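Local structure of homospermidine synthase (Legionella pneumophila subsp. pneumophila str. Philadelphia 1, 2PH5) at residues T151-V163 with S393-I405. The protein probably makes the polyamine homospermidine as an NAD-dependent homospermidine synthase, and binds NAD. Residues are numbered along the deposited sequence; the frame is centred on the assembly and turned at random.
Sequences TALITHGANPGLV and SLQVVASMISGII. With NAD (nicotinamide-adenine-dinucleotide), chain C.
Ala158 and Val396 meet where the start of helix 158-163 comes down on helix 393-405, the axes of the two short helical segments 9.0 Å apart at closest approach and inclined at 56°. The apolar part of the seam is small: Ala158 CB rests 3.9 Å from Val396 CG2, while Leu153 CD2 lies against the bare CA of Gly403 at 3.6 Å. The same methyl also covers one face of the His156 ring, offset toward its rim. With CG anti to the backbone N (chi1 -168°), His156 lays its ring edge on the helix backbone, and Ser399 O sits in the ring plane, 3.1 Å from both CD2 and NE2 of His156. Gly403, having no side chain, leaves room for both the imidazole and Leu153.

Ser399 brings a buried hydroxyl to the contact. Its OG turns back along its own helix to donate to Gln395 O at 2.9 Å, nearly in line with the C=O, and Leu162 CB and CD2 press against the flank of this oxygen, CB at 3.3 Å from Ser399 OG. Ser399 CB packs on Gly157 O, which itself accepts from Leu162 N in the irregular, pi-type turn at 158-162.

The nicotinamide carboxamide is held mainly by backbone groups. Asn159 N gives O7N of NAD a nearly straight bond (167°), Ala158 N and Asn159 ND2 add weak ones, and the O of Pro160, which follows a cis peptide bond from Asn159, accepts from N7N of NAD. Val396 CG1 touches the ring at C4N of NAD, 3.5 Å away, so helix 393-405 forms part of the nicotinamide pocket.

The buried contact joins the end of strand 152-153 of the parallel Rossmann-type sheet, the loop after it and the start of helix 158-176 to helix 391-408. Val397 and Ile401 pack on helix 23-35, Leu162 and Ser402 on helix 423-430, and Ala158 and Gln395 on Leu359 of strand 352-364 in the mixed sheet.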
# COMPACT_ATOMS: atom_id res chain seq x y z
N THR A 151 27.09 -34.25 -6.10
CA THR A 151 26.00 -33.57 -5.43
C THR A 151 25.66 -32.19 -6.00
O THR A 151 26.54 -31.38 -6.30
CB THR A 151 26.29 -33.41 -3.92
OG1 THR A 151 26.44 -34.71 -3.33
CG2 THR A 151 25.15 -32.68 -3.21
N ALA A 152 24.37 -31.95 -6.17
CA ALA A 152 23.89 -30.69 -6.68
C ALA A 152 22.67 -30.31 -5.85
O ALA A 152 21.56 -30.80 -6.10
CB ALA A 152 23.51 -30.83 -8.16
N LEU A 153 22.88 -29.45 -4.86
CA LEU A 153 21.82 -28.99 -3.96
C LEU A 153 21.06 -27.86 -4.64
O LEU A 153 21.64 -26.82 -4.94
CB LEU A 153 22.43 -28.48 -2.65
CG LEU A 153 21.47 -28.23 -1.48
CD1 LEU A 153 20.78 -29.53 -1.09
CD2 LEU A 153 22.24 -27.66 -0.29
N ILE A 154 19.78 -28.07 -4.89
CA ILE A 154 18.98 -27.06 -5.56
C ILE A 154 17.99 -26.31 -4.68
O ILE A 154 17.61 -26.79 -3.61
CB ILE A 154 18.21 -27.68 -6.75
CG1 ILE A 154 17.31 -28.82 -6.25
CG2 ILE A 154 19.20 -28.19 -7.78
CD1 ILE A 154 16.47 -29.48 -7.34
N THR A 155 17.60 -25.12 -5.14
CA THR A 155 16.66 -24.26 -4.43
C THR A 155 16.91 -24.25 -2.94
O THR A 155 15.98 -24.46 -2.15
CB THR A 155 15.20 -24.69 -4.68
OG1 THR A 155 15.05 -26.07 -4.31
CG2 THR A 155 14.84 -24.54 -6.16
N HIS A 156 18.16 -24.01 -2.54
CA HIS A 156 18.49 -24.00 -1.13
C HIS A 156 18.84 -22.61 -0.62
O HIS A 156 19.99 -22.33 -0.29
CB HIS A 156 19.65 -24.96 -0.85
CG HIS A 156 19.87 -25.22 0.60
ND1 HIS A 156 19.26 -26.26 1.27
CD2 HIS A 156 20.58 -24.54 1.54
CE1 HIS A 156 19.58 -26.21 2.55
NE2 HIS A 156 20.37 -25.17 2.74
N GLY A 157 17.83 -21.74 -0.56
CA GLY A 157 18.04 -20.39 -0.05
C GLY A 157 17.22 -20.30 1.22
O GLY A 157 17.00 -21.32 1.87
N ALA A 158 16.77 -19.10 1.59
CA ALA A 158 15.95 -18.96 2.78
C ALA A 158 14.61 -19.62 2.44
O ALA A 158 14.12 -20.47 3.18
CB ALA A 158 15.77 -17.48 3.13
N ASN A 159 14.01 -19.22 1.33
CA ASN A 159 12.78 -19.86 0.90
C ASN A 159 12.62 -19.66 -0.59
O ASN A 159 12.50 -18.53 -1.08
CB ASN A 159 11.53 -19.35 1.65
CG ASN A 159 11.22 -17.91 1.38
OD1 ASN A 159 10.09 -17.47 1.55
ND2 ASN A 159 12.24 -17.15 0.98
N PRO A 160 12.63 -20.76 -1.35
CA PRO A 160 12.77 -22.14 -0.88
C PRO A 160 14.09 -22.43 -0.18
O PRO A 160 15.09 -21.75 -0.44
CB PRO A 160 12.64 -22.94 -2.16
CG PRO A 160 13.37 -22.05 -3.13
CD PRO A 160 12.79 -20.69 -2.81
N GLY A 161 14.10 -23.44 0.68
CA GLY A 161 15.32 -23.81 1.37
C GLY A 161 15.17 -23.96 2.87
O GLY A 161 14.65 -24.96 3.36
N LEU A 162 15.64 -22.95 3.58
CA LEU A 162 15.58 -22.92 5.03
C LEU A 162 14.17 -23.25 5.51
O LEU A 162 14.00 -23.91 6.54
CB LEU A 162 15.98 -21.54 5.51
CG LEU A 162 16.06 -21.30 7.01
CD1 LEU A 162 17.07 -22.25 7.65
CD2 LEU A 162 16.48 -19.85 7.23
N VAL A 163 13.18 -22.79 4.76
CA VAL A 163 11.78 -22.99 5.10
C VAL A 163 11.40 -24.46 5.28
O VAL A 163 10.65 -24.82 6.18
CB VAL A 163 10.88 -22.28 4.05
CG1 VAL A 163 9.56 -23.03 3.85
CG2 VAL A 163 10.59 -20.87 4.51
N SER A 393 18.83 -10.44 3.19
CA SER A 393 19.93 -11.12 2.53
C SER A 393 20.64 -12.11 3.46
O SER A 393 20.93 -13.24 3.06
CB SER A 393 20.95 -10.11 1.97
OG SER A 393 21.58 -9.40 3.02
N LEU A 394 20.91 -11.68 4.69
CA LEU A 394 21.61 -12.54 5.64
C LEU A 394 20.91 -13.87 5.90
O LEU A 394 21.56 -14.89 6.12
CB LEU A 394 21.83 -11.83 6.98
CG LEU A 394 22.74 -12.61 7.95
CD1 LEU A 394 24.04 -12.97 7.22
CD2 LEU A 394 23.05 -11.77 9.20
N GLN A 395 19.58 -13.88 5.87
CA GLN A 395 18.87 -15.12 6.12
C GLN A 395 19.02 -16.05 4.91
O GLN A 395 19.00 -17.27 5.05
CB GLN A 395 17.39 -14.85 6.39
CG GLN A 395 17.13 -14.07 7.65
CD GLN A 395 15.67 -13.65 7.78
OE1 GLN A 395 15.11 -13.05 6.86
NE2 GLN A 395 15.06 -13.96 8.91
N VAL A 396 19.21 -15.46 3.74
CA VAL A 396 19.35 -16.25 2.52
C VAL A 396 20.73 -16.87 2.40
O VAL A 396 20.86 -18.05 2.06
CB VAL A 396 19.09 -15.41 1.27
CG1 VAL A 396 18.98 -16.31 0.05
CG2 VAL A 396 17.83 -14.58 1.46
N VAL A 397 21.77 -16.09 2.67
CA VAL A 397 23.13 -16.59 2.56
C VAL A 397 23.49 -17.50 3.73
O VAL A 397 24.35 -18.38 3.61
CB VAL A 397 24.15 -15.42 2.41
CG1 VAL A 397 23.84 -14.63 1.15
CG2 VAL A 397 24.13 -14.51 3.63
N ALA A 398 22.82 -17.32 4.87
CA ALA A 398 23.08 -18.18 6.02
C ALA A 398 22.73 -19.61 5.59
O ALA A 398 23.49 -20.55 5.83
CB ALA A 398 22.23 -17.74 7.21
N SER A 399 21.58 -19.75 4.92
CA SER A 399 21.11 -21.04 4.44
C SER A 399 22.05 -21.63 3.38
O SER A 399 22.35 -22.83 3.40
CB SER A 399 19.71 -20.89 3.84
OG SER A 399 18.88 -20.17 4.73
N MSE A 400 22.50 -20.79 2.47
CA MSE A 400 23.40 -21.24 1.42
C MSE A 400 24.75 -21.72 1.94
O MSE A 400 25.21 -22.79 1.57
CB MSE A 400 23.62 -20.12 0.40
CG MSE A 400 22.34 -19.70 -0.27
SE MSE A 400 22.68 -19.19 -2.08
CE MSE A 400 22.57 -20.96 -2.88
N ILE A 401 25.38 -20.91 2.79
CA ILE A 401 26.67 -21.29 3.34
C ILE A 401 26.50 -22.62 4.09
O ILE A 401 27.42 -23.42 4.12
CB ILE A 401 27.26 -20.19 4.30
CG1 ILE A 401 28.77 -20.40 4.51
CG2 ILE A 401 26.59 -20.28 5.68
CD1 ILE A 401 29.62 -20.24 3.26
N SER A 402 25.33 -22.85 4.69
CA SER A 402 25.10 -24.10 5.40
C SER A 402 24.99 -25.22 4.38
O SER A 402 25.59 -26.28 4.54
CB SER A 402 23.80 -24.05 6.21
OG SER A 402 23.77 -22.97 7.11
N GLY A 403 24.20 -24.98 3.33
CA GLY A 403 24.03 -25.97 2.29
C GLY A 403 25.35 -26.29 1.61
O GLY A 403 25.61 -27.44 1.26
N ILE A 404 26.19 -25.27 1.42
CA ILE A 404 27.49 -25.45 0.79
C ILE A 404 28.34 -26.38 1.67
O ILE A 404 28.99 -27.29 1.16
CB ILE A 404 28.24 -24.08 0.59
CG1 ILE A 404 27.50 -23.24 -0.46
CG2 ILE A 404 29.69 -24.32 0.17
CD1 ILE A 404 28.11 -21.85 -0.71
N ILE A 405 28.34 -26.15 2.97
CA ILE A 405 29.11 -26.99 3.87
C ILE A 405 28.60 -28.43 3.85
O ILE A 405 29.37 -29.37 3.95
CB ILE A 405 29.05 -26.49 5.32
CG1 ILE A 405 29.60 -25.06 5.39
CG2 ILE A 405 29.87 -27.41 6.23
CD1 ILE A 405 29.29 -24.37 6.70
PA NAD C . 20.50 -10.26 -9.13
O1A NAD C . 19.70 -9.94 -10.37
O2A NAD C . 20.71 -9.18 -8.14
O5B NAD C . 21.95 -10.86 -9.53
C5B NAD C . 22.07 -11.88 -10.52
C4B NAD C . 23.48 -11.80 -11.13
O4B NAD C . 23.53 -12.80 -12.13
C3B NAD C . 23.80 -10.46 -11.81
O3B NAD C . 25.01 -9.92 -11.27
C2B NAD C . 23.94 -10.81 -13.27
O2B NAD C . 24.86 -10.03 -13.99
C1B NAD C . 24.25 -12.31 -13.24
N9A NAD C . 23.79 -13.07 -14.41
C8A NAD C . 22.66 -12.75 -15.18
N7A NAD C . 22.85 -13.00 -16.49
C5A NAD C . 24.12 -13.47 -16.60
C6A NAD C . 24.85 -13.90 -17.70
N6A NAD C . 24.37 -13.92 -18.95
N1A NAD C . 26.15 -14.32 -17.47
C2A NAD C . 26.71 -14.33 -16.21
N3A NAD C . 26.01 -13.93 -15.10
C4A NAD C . 24.73 -13.51 -15.33
O3 NAD C . 19.70 -11.43 -8.43
PN NAD C . 19.98 -12.32 -7.12
O1N NAD C . 18.74 -12.32 -6.31
O2N NAD C . 21.27 -11.84 -6.50
O5D NAD C . 20.15 -13.66 -7.96
C5D NAD C . 20.40 -14.94 -7.43
C4D NAD C . 19.05 -15.62 -7.39
O4D NAD C . 18.81 -16.10 -6.10
C3D NAD C . 17.82 -15.91 -8.23
O3D NAD C . 17.99 -17.08 -9.02
C2D NAD C . 16.75 -16.07 -7.16
O2D NAD C . 15.64 -16.81 -7.57
C1D NAD C . 17.52 -16.67 -5.99
N1N NAD C . 17.07 -16.29 -4.63
C2N NAD C . 16.67 -17.27 -3.74
C3N NAD C . 16.27 -16.86 -2.45
C7N NAD C . 15.84 -17.84 -1.42
O7N NAD C . 15.49 -17.34 -0.18
N7N NAD C . 15.80 -19.13 -1.63
C4N NAD C . 16.29 -15.47 -2.07
C5N NAD C . 16.71 -14.51 -3.01
C6N NAD C . 17.10 -14.90 -4.28